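Local coordinates for protein serine proteinase inhibitor 1 (Myxoma virus, PDB 6BJ5) that inhibits serine-type endopeptidases as a viral serpin and is important in the virulence of the virus, at residues 17-22 / 26-31. Sequence-based numbering, arbitrary orientation.
Sequences MFLIYH and TTVLFM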
# COMPACT_ATOMS: atom_id res chain seq x y z
N MET B 17 10.78 8.99 3.80
CA MET B 17 10.02 7.96 3.11
C MET B 17 10.32 6.60 3.74
O MET B 17 11.46 6.33 4.13
CB MET B 17 10.35 7.93 1.60
CG MET B 17 9.70 6.78 0.86
SD MET B 17 10.05 6.75 -0.91
CE MET B 17 8.94 8.00 -1.51
N PHE B 18 9.30 5.75 3.85
CA PHE B 18 9.56 4.38 4.25
C PHE B 18 8.89 3.43 3.27
O PHE B 18 7.88 3.75 2.63
CB PHE B 18 9.10 4.10 5.69
CG PHE B 18 7.62 4.18 5.87
CD1 PHE B 18 6.83 3.08 5.66
CD2 PHE B 18 7.03 5.38 6.20
CE1 PHE B 18 5.49 3.16 5.78
CE2 PHE B 18 5.69 5.46 6.32
CZ PHE B 18 4.91 4.35 6.11
N LEU B 19 9.47 2.24 3.16
CA LEU B 19 9.02 1.18 2.26
C LEU B 19 9.09 -0.09 3.08
O LEU B 19 10.14 -0.40 3.65
CB LEU B 19 9.95 1.08 1.05
CG LEU B 19 10.10 2.36 0.24
CD1 LEU B 19 11.57 2.63 0.06
CD2 LEU B 19 9.49 2.19 -1.08
N ILE B 20 7.98 -0.79 3.20
CA ILE B 20 7.96 -2.10 3.83
C ILE B 20 7.89 -3.11 2.71
O ILE B 20 6.93 -3.12 1.93
CB ILE B 20 6.79 -2.25 4.80
CG1 ILE B 20 6.96 -1.30 5.99
CG2 ILE B 20 6.68 -3.69 5.26
CD1 ILE B 20 5.80 -1.31 6.95
N TYR B 21 8.92 -3.96 2.60
CA TYR B 21 9.08 -4.85 1.46
C TYR B 21 9.37 -6.27 1.93
O TYR B 21 9.81 -6.50 3.07
CB TYR B 21 10.19 -4.34 0.51
CG TYR B 21 11.61 -4.73 0.87
CD1 TYR B 21 12.26 -5.74 0.17
CD2 TYR B 21 12.31 -4.06 1.86
CE1 TYR B 21 13.57 -6.10 0.48
CE2 TYR B 21 13.61 -4.40 2.18
CZ TYR B 21 14.24 -5.43 1.48
OH TYR B 21 15.54 -5.80 1.78
N HIS B 22 9.09 -7.23 1.05
CA HIS B 22 9.28 -8.66 1.31
C HIS B 22 10.64 -9.05 0.74
O HIS B 22 10.86 -8.92 -0.47
CB HIS B 22 8.14 -9.44 0.67
CG HIS B 22 8.14 -10.91 0.93
ND1 HIS B 22 8.53 -11.83 -0.02
CD2 HIS B 22 7.72 -11.63 2.00
CE1 HIS B 22 8.38 -13.05 0.47
NE2 HIS B 22 7.90 -12.95 1.69
N THR B 26 11.53 -9.38 -3.16
CA THR B 26 11.69 -7.93 -3.36
C THR B 26 10.37 -7.27 -3.81
O THR B 26 10.29 -6.60 -4.85
CB THR B 26 12.82 -7.65 -4.35
OG1 THR B 26 13.95 -8.46 -3.99
CG2 THR B 26 13.26 -6.19 -4.26
N THR B 27 9.34 -7.47 -3.00
CA THR B 27 7.99 -6.99 -3.28
C THR B 27 7.66 -5.89 -2.27
O THR B 27 7.73 -6.14 -1.06
CB THR B 27 6.97 -8.13 -3.19
OG1 THR B 27 7.28 -9.14 -4.16
CG2 THR B 27 5.53 -7.61 -3.42
N VAL B 28 7.31 -4.70 -2.74
CA VAL B 28 6.96 -3.60 -1.84
C VAL B 28 5.52 -3.80 -1.36
O VAL B 28 4.57 -3.73 -2.14
CB VAL B 28 7.14 -2.24 -2.51
CG1 VAL B 28 6.80 -1.09 -1.51
CG2 VAL B 28 8.55 -2.15 -3.08
N LEU B 29 5.37 -4.11 -0.06
CA LEU B 29 4.07 -4.35 0.56
C LEU B 29 3.37 -3.06 0.97
O LEU B 29 2.18 -2.88 0.71
CB LEU B 29 4.27 -5.25 1.77
CG LEU B 29 4.90 -6.58 1.39
CD1 LEU B 29 5.27 -7.35 2.62
CD2 LEU B 29 3.90 -7.36 0.53
N PHE B 30 4.10 -2.15 1.62
CA PHE B 30 3.60 -0.87 2.07
C PHE B 30 4.66 0.21 1.85
O PHE B 30 5.86 -0.04 1.94
CB PHE B 30 3.21 -0.87 3.56
CG PHE B 30 2.11 -1.83 3.89
CD1 PHE B 30 0.79 -1.48 3.68
CD2 PHE B 30 2.39 -3.10 4.39
CE1 PHE B 30 -0.25 -2.36 3.98
CE2 PHE B 30 1.36 -3.98 4.69
CZ PHE B 30 0.04 -3.61 4.49
N MET B 31 4.17 1.43 1.66
CA MET B 31 4.98 2.62 1.50
C MET B 31 4.29 3.78 2.20
O MET B 31 3.07 3.79 2.37
CB MET B 31 5.07 3.09 0.07
CG MET B 31 5.79 2.32 -0.93
SD MET B 31 5.44 3.40 -2.34
CE MET B 31 6.57 4.76 -2.03
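I20 and F30 hold the middle of this pairing: I20 N donates to F30 O at 2.6 Å, and the two side chains stand on the same face with CB 4.0 Å from CB. F30 turns the edge of its ring to CG2 of I20. The carbonyl of I20 does double duty, for L29 and F30 both lie opposite this one residue in a classic beta bulge. F30 N reaches I20 O on a lone pair in a nearly straight bond (169° at the hydrogen), whereas L29 N comes to the same oxygen at a more bent 134°. On the other face M31 lies alongside L19, its CG 3.7 Å from L19 CD2. Its chain turns about the CG-SD bond (chi3 76°), which carries CE to within 4.0 Å of M17 CE.

These two strands form a beta hairpin in the C-terminal piece of the serpin, downstream of the probable reactive bond. The sheet continues into the other chain of the inhibitor, whose strand pairs with 17-22; W235 of that chain packs on L19 and Y205 on I20.

Packing thins toward the turn, where T26 and T27, partly open to solvent, share H22 as their partner in a G1 beta bulge. H22 N still bonds to T27 O at 2.7 Å, but the return bond from T27 N to H22 O stretches to 3.3 Å. The H22 imidazole swings clear of the partner strand, its CG set trans to the backbone N, and is held by ND1 to T25 OG1 and by NE2 to D68 of the other chain.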